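Local coordinates for protein aminoglycoside 6-adenylyltransferase (PDB 2PBE) that adenylates streptomycin and streptidine at O-6 using ATP or GTP, and so mediates bacterial resistance to streptomycin, at residues A[15-20]-A[47-52]; A[93-96]-A[100-103]; A[195-200]-A[208-213]. All coordinates share one frame; numbering follows the deposited sequence.

Interaction 1: A[15-20]-A[47-52]; sequences DFALND and ISYFVT
Tyr-49, on strand 45-51, reaches across to Phe-16 and Ala-17 on the last turns of helix 6-19, an example of how one long aromatic side chain can join a helix to a sheet. The strand comes to this point through Ile-47, whose side chain packs on Met-10 and Phe-13, earlier in the same helix. Two residues on, Tyr-49 faces the helix again. Its CG lies opposite the carbonyl carbon and beside the backbone N (chi1 -67°), and the ring extends from there across the gap between the backbones, where the CA atoms of Ala-17 and Tyr-49 are still 7.5 Å apart. The two sides of the phenol divide the work: Tyr-49 CE1 rests 3.8 Å from Ala-17 CB, and Tyr-49 CE2 lies 3.5 Å from Phe-16 CD2, both partners placed obliquely to the ring. The hydroxyl comes in at the edge of the Phe-16 ring, near its plane, with Tyr-49 OH 3.4 Å from Phe-16 CD2. The aromatic pair is oblique, with centroids 5.8 Å apart and planes inclined at 36°, and the two side chains cross at about a right angle. Phe-50, next along the strand, packs instead on Leu-25 and Thr-27 and meets Tyr-115 edge-to-face. The polar end of Tyr-49 finds its partner one helical turn back from Ala-17, where OH hydrogen-bonds to Phe-13 O. Hydrophobic contact therefore provides the surface between the segments, while this bond to the helix backbone gives the buried hydroxyl a polar partner and is consistent with its setting how far the ring reaches in.

Interaction 2: A[93-96]-A[100-103]; sequences IILF and NKLD
Ile-93 to Phe-96 and Asn-100 to Asp-103 run antiparallel, their strand axes 4.8 Å apart at closest and their directions at 166°. Ile-94 and Leu-102 form the hydrogen-bonded pair, Ile-94 N giving to Leu-102 O and Leu-102 N to Ile-94 O, each bond 3.0 Å long. Nearer the turn, Phe-96 N gives to Asn-100 O at 2.6 Å. The non-hydrogen-bonded pairs, Ile-93 with Asp-103 and Leu-95 with Lys-101, place their side chains together on one face. There the lysine chain, bent at chi2 and chi3, folds along its own strand toward Asp-103, and Lys-101 NZ forms a 2.7 Å salt bridge with Asp-103 OD2, which it meets from above the carboxylate plane. Ile-93 lies alongside both charged residues, its CG2 3.5 Å from Lys-101 NZ, while Leu-95 CD1 touches Lys-101 CG at 3.8 Å. On the other face the segments present apolar side chains. Phe-96 lies beside Leu-102, with Phe-96 CE2 3.6 Å from Leu-102 CB, and Ile-94 CG2 sits over the centre of the Phe-96 ring, 3.7 Å above its plane. Met-9 and Phe-13 of helix 6-19 cover this side. The whole is a beta hairpin of two neighbouring strands, with a mixed apolar and charged face and a face lined by apolar side chains, within the mixed sheet of a nucleotidyltransferase.

Interaction 3: A[195-200]-A[208-213]; sequences MMAWHI and FSMGKN
The 3.0 Å hydrogen bond from Ile-200 N to Met-196 O closes the helical turn that carries Ala-197, the residue through which helix 177-204 touches Phe-208 and Met-210. A second ordinary helical bond, His-199 N to Met-195 O at 3.1 Å, braces the same turn. Between the segments themselves no hydrogen bond forms, so this is an example of a contact in which no polar bond crosses and apolar groups meet in between. The methyl of Ala-197 points toward the opposing chain and is approached by the ends of two longer side chains. Phe-208 holds its CG between the backbone N and the carbonyl carbon (chi1 56°), and from there the ring extends until CZ is 4.2 Å from Ala-197 CB. The same ring atom stands 4.1 Å from Ala-197 O, with that oxygen placed obliquely to the ring. Met-210, a selenomethionine in this crystal, arrives with an extended chain (chi2 177°) that turns only at the selenium, leaving its CE 4.4 Å from Ala-197 CB. These are loose van der Waals distances, and the segments bury little surface between them, 144 Å² in all. Behind Met-210 the backbone is shaped by an ST turn: Gly-211 N donates to Ser-209 OG over 3.1 Å. The turn lies where strand 207-209 gives way to loop. Ile-146 of strand 145-146 and Met-217 of a following loop also touch the Ala-197 methyl, and Tyr-220 stacks on the Phe-208 ring. On another side of the helix, Met-195 packs against helices 151-173 and 238-263, so the turn lies between the sheet and the helical part of the chain.

In the fold
All three contacts reach one mixed sheet, but at different depths. Interaction 2, its centre about 24 Å from the centre of the chain, is partly buried and builds the sheet itself, with backbone hydrogen bonds and a salt bridge on one face. Interactions 1 and 3 are buried, hold a helix against the sheet's strands, and have no hydrogen bond between their segments. Interactions 1 and 2 adjoin directly: strands 45-51 and 101-108 are neighbours, Ile-47 N lies 2.9 Å from Asp-103 O, a probable hydrogen bond, and helix 6-19 packs on both. Interaction 3 stands apart, its centre about 18 Å from that of interaction 1, where the sheet meets the long helices.

Interaction 1: A[15-20]-A[47-52]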
loop_
_atom_site.group_PDB
_atom_site.type_symbol
_atom_site.label_atom_id
_atom_site.label_comp_id
_atom_site.label_asym_id
_atom_site.label_seq_id
_atom_site.Cartn_x
_atom_site.Cartn_y
_atom_site.Cartn_z
ATOM N N ASP A 15 5.362 -9.224 -2.321
ATOM C CA ASP A 15 4.856 -9.934 -3.485
ATOM C C ASP A 15 4.683 -11.418 -3.193
ATOM O O ASP A 15 3.709 -12.048 -3.619
ATOM C CB ASP A 15 5.814 -9.757 -4.654
ATOM C CG ASP A 15 5.171 -10.077 -5.970
ATOM O OD1 ASP A 15 4.269 -9.305 -6.370
ATOM O OD2 ASP A 15 5.561 -11.092 -6.596
ATOM N N PHE A 16 5.626 -11.966 -2.447
ATOM C CA PHE A 16 5.558 -13.371 -2.100
ATOM C C PHE A 16 4.287 -13.658 -1.318
ATOM O O PHE A 16 3.491 -14.528 -1.696
ATOM C CB PHE A 16 6.750 -13.780 -1.249
ATOM C CG PHE A 16 6.735 -15.226 -0.882
ATOM C CD1 PHE A 16 6.860 -16.220 -1.883
ATOM C CD2 PHE A 16 6.563 -15.618 0.449
ATOM C CE1 PHE A 16 6.809 -17.601 -1.565
ATOM C CE2 PHE A 16 6.509 -16.999 0.800
ATOM C CZ PHE A 16 6.631 -17.992 -0.205
ATOM N N ALA A 17 4.103 -12.911 -0.234
ATOM C CA ALA A 17 2.953 -13.067 0.638
ATOM C C ALA A 17 1.641 -12.953 -0.122
ATOM O O ALA A 17 0.748 -13.786 0.056
ATOM C CB ALA A 17 2.998 -12.040 1.732
ATOM N N LEU A 18 1.546 -11.932 -0.975
ATOM C CA LEU A 18 0.351 -11.684 -1.772
ATOM C C LEU A 18 -0.132 -12.899 -2.548
ATOM O O LEU A 18 -1.328 -13.180 -2.603
ATOM C CB LEU A 18 0.589 -10.551 -2.771
ATOM C CG LEU A 18 0.503 -9.090 -2.312
ATOM C CD1 LEU A 18 0.951 -8.163 -3.431
ATOM C CD2 LEU A 18 -0.920 -8.768 -1.910
ATOM N N ASN A 19 0.807 -13.615 -3.154
ATOM C CA ASN A 19 0.452 -14.769 -3.963
ATOM C C ASN A 19 0.332 -16.070 -3.218
ATOM O O ASN A 19 -0.238 -17.020 -3.745
ATOM C CB ASN A 19 1.455 -14.935 -5.094
ATOM C CG ASN A 19 1.560 -13.706 -5.950
ATOM O OD1 ASN A 19 0.555 -13.083 -6.281
ATOM N ND2 ASN A 19 2.777 -13.354 -6.335
ATOM N N ASP A 20 0.851 -16.128 -1.997
ATOM C CA ASP A 20 0.764 -17.366 -1.244
ATOM C C ASP A 20 -0.469 -17.439 -0.348
ATOM O O ASP A 20 -0.655 -16.630 0.565
ATOM C CB ASP A 20 2.029 -17.588 -0.435
ATOM C CG ASP A 20 2.263 -19.047 -0.156
ATOM O OD1 ASP A 20 3.324 -19.592 -0.532
ATOM O OD2 ASP A 20 1.362 -19.657 0.433
ATOM N N ILE A 47 11.023 -9.703 8.934
ATOM C CA ILE A 47 9.704 -10.001 8.427
ATOM C C ILE A 47 9.045 -11.149 9.161
ATOM O O ILE A 47 9.717 -12.071 9.607
ATOM C CB ILE A 47 9.797 -10.378 6.945
ATOM C CG1 ILE A 47 10.642 -9.338 6.201
ATOM C CG2 ILE A 47 8.405 -10.494 6.336
ATOM C CD1 ILE A 47 10.075 -7.915 6.204
ATOM N N SER A 48 7.724 -11.088 9.285
ATOM C CA SER A 48 6.956 -12.145 9.934
ATOM C C SER A 48 5.729 -12.449 9.086
ATOM O O SER A 48 4.948 -11.547 8.766
ATOM C CB SER A 48 6.471 -11.713 11.324
ATOM O OG SER A 48 7.532 -11.554 12.236
ATOM N N TYR A 49 5.566 -13.717 8.725
ATOM C CA TYR A 49 4.410 -14.159 7.950
ATOM C C TYR A 49 3.518 -15.000 8.846
ATOM O O TYR A 49 3.957 -16.017 9.385
ATOM C CB TYR A 49 4.821 -15.051 6.772
ATOM C CG TYR A 49 5.612 -14.416 5.645
ATOM C CD1 TYR A 49 5.346 -13.088 5.216
ATOM C CD2 TYR A 49 6.550 -15.191 4.911
ATOM C CE1 TYR A 49 5.996 -12.549 4.067
ATOM C CE2 TYR A 49 7.204 -14.666 3.766
ATOM C CZ TYR A 49 6.921 -13.346 3.344
ATOM O OH TYR A 49 7.538 -12.843 2.207
ATOM N N PHE A 50 2.268 -14.577 9.022
ATOM C CA PHE A 50 1.335 -15.352 9.841
ATOM C C PHE A 50 0.680 -16.259 8.832
ATOM O O PHE A 50 0.029 -15.781 7.899
ATOM C CB PHE A 50 0.327 -14.439 10.522
ATOM C CG PHE A 50 0.908 -13.659 11.642
ATOM C CD1 PHE A 50 0.723 -14.072 12.964
ATOM C CD2 PHE A 50 1.717 -12.542 11.383
ATOM C CE1 PHE A 50 1.350 -13.384 14.038
ATOM C CE2 PHE A 50 2.359 -11.837 12.442
ATOM C CZ PHE A 50 2.172 -12.266 13.776
ATOM N N VAL A 51 0.855 -17.557 9.019
ATOM C CA VAL A 51 0.352 -18.530 8.074
ATOM C C VAL A 51 -0.668 -19.518 8.623
ATOM O O VAL A 51 -0.863 -19.632 9.825
ATOM C CB VAL A 51 1.534 -19.312 7.463
ATOM C CG1 VAL A 51 2.594 -18.343 6.997
ATOM C CG2 VAL A 51 2.134 -20.267 8.493
ATOM N N THR A 52 -1.300 -20.247 7.718
ATOM C CA THR A 52 -2.287 -21.236 8.117
ATOM C C THR A 52 -1.585 -22.540 8.528
ATOM O O THR A 52 -1.830 -23.054 9.630
ATOM C CB THR A 52 -3.274 -21.522 6.965
ATOM O OG1 THR A 52 -2.536 -21.825 5.776
ATOM C CG2 THR A 52 -4.169 -20.326 6.721
#

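Interaction 2: A[93-96]-A[100-103]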
loop_
_atom_site.group_PDB
_atom_site.type_symbol
_atom_site.label_atom_id
_atom_site.label_comp_id
_atom_site.label_asym_id
_atom_site.label_seq_id
_atom_site.Cartn_x
_atom_site.Cartn_y
_atom_site.Cartn_z
ATOM N N ILE A 93 17.314 -17.383 9.104
ATOM C CA ILE A 93 18.167 -16.205 9.109
ATOM C C ILE A 93 18.969 -16.431 7.847
ATOM O O ILE A 93 19.681 -17.438 7.736
ATOM C CB ILE A 93 19.119 -16.112 10.338
ATOM C CG1 ILE A 93 18.336 -15.720 11.592
ATOM C CG2 ILE A 93 20.174 -15.029 10.109
ATOM C CD1 ILE A 93 17.410 -16.766 12.102
ATOM N N ILE A 94 18.824 -15.532 6.880
ATOM C CA ILE A 94 19.524 -15.666 5.616
ATOM C C ILE A 94 20.494 -14.525 5.362
ATOM O O ILE A 94 20.190 -13.355 5.637
ATOM C CB ILE A 94 18.514 -15.723 4.434
ATOM C CG1 ILE A 94 17.486 -16.819 4.682
ATOM C CG2 ILE A 94 19.241 -16.030 3.119
ATOM C CD1 ILE A 94 16.311 -16.781 3.713
ATOM N N LEU A 95 21.658 -14.883 4.834
ATOM C CA LEU A 95 22.651 -13.898 4.466
ATOM C C LEU A 95 22.708 -13.998 2.953
ATOM O O LEU A 95 23.249 -14.957 2.408
ATOM C CB LEU A 95 24.018 -14.220 5.076
ATOM C CG LEU A 95 25.063 -13.153 4.699
ATOM C CD1 LEU A 95 24.685 -11.822 5.294
ATOM C CD2 LEU A 95 26.442 -13.572 5.143
ATOM N N PHE A 96 22.138 -13.011 2.272
ATOM C CA PHE A 96 22.107 -13.023 0.810
ATOM C C PHE A 96 23.426 -12.690 0.120
ATOM O O PHE A 96 24.274 -11.980 0.666
ATOM C CB PHE A 96 21.018 -12.075 0.312
ATOM C CG PHE A 96 19.620 -12.547 0.607
ATOM C CD1 PHE A 96 19.060 -13.620 -0.119
ATOM C CD2 PHE A 96 18.872 -11.965 1.648
ATOM C CE1 PHE A 96 17.759 -14.116 0.185
ATOM C CE2 PHE A 96 17.566 -12.442 1.971
ATOM C CZ PHE A 96 17.005 -13.525 1.234
ATOM N N ASN A 100 22.352 -8.504 1.384
ATOM C CA ASN A 100 21.259 -8.311 2.323
ATOM C C ASN A 100 21.062 -9.450 3.312
ATOM O O ASN A 100 21.399 -10.609 3.044
ATOM C CB ASN A 100 19.961 -7.997 1.567
ATOM C CG ASN A 100 19.900 -6.546 1.115
ATOM O OD1 ASN A 100 19.868 -5.632 1.939
ATOM N ND2 ASN A 100 19.891 -6.328 -0.183
ATOM N N LYS A 101 20.544 -9.095 4.480
ATOM C CA LYS A 101 20.291 -10.063 5.529
ATOM C C LYS A 101 18.818 -10.018 5.877
ATOM O O LYS A 101 18.239 -8.949 6.052
ATOM C CB LYS A 101 21.119 -9.735 6.763
ATOM C CG LYS A 101 21.659 -10.982 7.463
ATOM C CD LYS A 101 20.669 -11.606 8.418
ATOM C CE LYS A 101 20.618 -10.838 9.739
ATOM N NZ LYS A 101 19.854 -11.574 10.789
ATOM N N LEU A 102 18.206 -11.189 5.964
ATOM C CA LEU A 102 16.801 -11.258 6.300
ATOM C C LEU A 102 16.620 -12.143 7.513
ATOM O O LEU A 102 17.405 -13.059 7.752
ATOM C CB LEU A 102 15.993 -11.815 5.119
ATOM C CG LEU A 102 14.542 -12.213 5.420
ATOM C CD1 LEU A 102 13.700 -10.975 5.707
ATOM C CD2 LEU A 102 13.978 -12.986 4.274
ATOM N N ASP A 103 15.577 -11.839 8.276
ATOM C CA ASP A 103 15.196 -12.602 9.445
ATOM C C ASP A 103 13.690 -12.804 9.255
ATOM O O ASP A 103 12.903 -11.887 9.452
ATOM C CB ASP A 103 15.470 -11.801 10.707
ATOM C CG ASP A 103 16.329 -12.558 11.691
ATOM O OD1 ASP A 103 15.886 -13.641 12.141
ATOM O OD2 ASP A 103 17.448 -12.074 12.008
#

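Interaction 3: A[195-200]-A[208-213]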
loop_
_atom_site.group_PDB
_atom_site.type_symbol
_atom_site.label_atom_id
_atom_site.label_comp_id
_atom_site.label_asym_id
_atom_site.label_seq_id
_atom_site.Cartn_x
_atom_site.Cartn_y
_atom_site.Cartn_z
HETATM N N MSE A 195 -8.137 6.349 -2.952
HETATM C CA MSE A 195 -9.390 5.957 -3.596
HETATM C C MSE A 195 -9.167 4.707 -4.446
HETATM O O MSE A 195 -10.006 3.798 -4.468
HETATM C CB MSE A 195 -9.911 7.102 -4.483
HETATM C CG MSE A 195 -11.340 6.899 -4.976
HETATM SE SE MSE A 195 -12.604 6.450 -3.546
HETATM C CE MSE A 195 -12.845 8.227 -2.729
HETATM N N MSE A 196 -8.038 4.668 -5.146
HETATM C CA MSE A 196 -7.727 3.526 -5.981
HETATM C C MSE A 196 -7.406 2.316 -5.105
HETATM O O MSE A 196 -7.773 1.186 -5.430
HETATM C CB MSE A 196 -6.548 3.858 -6.892
HETATM C CG MSE A 196 -6.886 4.908 -7.935
HETATM SE SE MSE A 196 -5.393 5.523 -9.048
HETATM C CE MSE A 196 -5.418 4.233 -10.495
ATOM N N ALA A 197 -6.734 2.560 -3.987
ATOM C CA ALA A 197 -6.387 1.482 -3.076
ATOM C C ALA A 197 -7.657 0.903 -2.469
ATOM O O ALA A 197 -7.778 -0.319 -2.325
ATOM C CB ALA A 197 -5.458 1.988 -1.985
ATOM N N TRP A 198 -8.605 1.778 -2.133
ATOM C CA TRP A 198 -9.870 1.332 -1.545
ATOM C C TRP A 198 -10.632 0.474 -2.550
ATOM O O TRP A 198 -11.386 -0.434 -2.181
ATOM C CB TRP A 198 -10.740 2.522 -1.139
ATOM C CG TRP A 198 -10.363 3.206 0.178
ATOM C CD1 TRP A 198 -9.555 2.701 1.162
ATOM C CD2 TRP A 198 -10.869 4.451 0.679
ATOM N NE1 TRP A 198 -9.527 3.546 2.245
ATOM C CE2 TRP A 198 -10.322 4.629 1.987
ATOM C CE3 TRP A 198 -11.738 5.443 0.159
ATOM C CZ2 TRP A 198 -10.613 5.765 2.796
ATOM C CZ3 TRP A 198 -12.040 6.581 0.962
ATOM C CH2 TRP A 198 -11.468 6.723 2.274
ATOM N N HIS A 199 -10.447 0.777 -3.830
ATOM C CA HIS A 199 -11.095 0.002 -4.872
ATOM C C HIS A 199 -10.464 -1.401 -4.906
ATOM O O HIS A 199 -11.169 -2.399 -4.971
ATOM C CB HIS A 199 -10.912 0.700 -6.221
ATOM C CG HIS A 199 -11.508 -0.046 -7.370
ATOM N ND1 HIS A 199 -12.850 -0.342 -7.442
ATOM C CD2 HIS A 199 -10.937 -0.577 -8.478
ATOM C CE1 HIS A 199 -13.082 -1.032 -8.548
ATOM N NE2 HIS A 199 -11.939 -1.189 -9.190
ATOM N N ILE A 200 -9.134 -1.461 -4.852
ATOM C CA ILE A 200 -8.404 -2.734 -4.902
ATOM C C ILE A 200 -8.836 -3.539 -3.666
ATOM O O ILE A 200 -9.115 -4.750 -3.728
ATOM C CB ILE A 200 -6.844 -2.486 -4.898
ATOM C CG1 ILE A 200 -6.381 -1.750 -6.170
ATOM C CG2 ILE A 200 -6.119 -3.803 -4.788
ATOM C CD1 ILE A 200 -6.714 -2.473 -7.515
ATOM N N PHE A 208 -4.011 -3.225 3.867
ATOM C CA PHE A 208 -2.573 -3.166 3.674
ATOM C C PHE A 208 -2.035 -1.760 3.766
ATOM O O PHE A 208 -2.789 -0.809 3.951
ATOM C CB PHE A 208 -2.201 -3.771 2.320
ATOM C CG PHE A 208 -2.907 -3.128 1.162
ATOM C CD1 PHE A 208 -2.320 -2.051 0.474
ATOM C CD2 PHE A 208 -4.165 -3.592 0.742
ATOM C CE1 PHE A 208 -2.980 -1.435 -0.644
ATOM C CE2 PHE A 208 -4.852 -2.995 -0.370
ATOM C CZ PHE A 208 -4.251 -1.911 -1.069
ATOM N N SER A 209 -0.721 -1.632 3.655
ATOM C CA SER A 209 -0.099 -0.336 3.715
ATOM C C SER A 209 0.402 0.050 2.333
ATOM O O SER A 209 0.675 -0.813 1.500
ATOM C CB SER A 209 1.026 -0.370 4.740
ATOM O OG SER A 209 1.799 0.820 4.752
HETATM N N MSE A 210 0.472 1.351 2.076
HETATM C CA MSE A 210 0.940 1.837 0.786
HETATM C C MSE A 210 2.434 2.025 0.912
HETATM O O MSE A 210 3.152 2.128 -0.081
HETATM C CB MSE A 210 0.243 3.146 0.428
HETATM C CG MSE A 210 -1.268 3.000 0.240
HETATM SE SE MSE A 210 -2.230 4.683 -0.118
HETATM C CE MSE A 210 -2.035 4.764 -2.007
ATOM N N GLY A 211 2.894 2.018 2.160
ATOM C CA GLY A 211 4.306 2.173 2.441
ATOM C C GLY A 211 4.756 3.615 2.461
ATOM O O GLY A 211 4.064 4.488 1.927
ATOM N N LYS A 212 5.907 3.866 3.085
ATOM C CA LYS A 212 6.473 5.208 3.164
ATOM C C LYS A 212 6.514 5.772 1.737
ATOM O O LYS A 212 7.195 5.239 0.858
ATOM C CB LYS A 212 7.891 5.152 3.751
ATOM C CG LYS A 212 8.416 6.503 4.225
ATOM C CD LYS A 212 7.613 7.004 5.419
ATOM C CE LYS A 212 7.766 8.512 5.616
ATOM N NZ LYS A 212 6.774 9.011 6.629
ATOM N N ASN A 213 5.745 6.832 1.515
ATOM C CA ASN A 213 5.636 7.482 0.203
ATOM C C ASN A 213 5.036 6.597 -0.880
ATOM O O ASN A 213 5.495 6.599 -2.032
ATOM C CB ASN A 213 6.988 8.034 -0.275
ATOM C CG ASN A 213 7.314 9.369 0.361
ATOM O OD1 ASN A 213 7.847 9.430 1.472
ATOM N ND2 ASN A 213 6.975 10.458 -0.331
#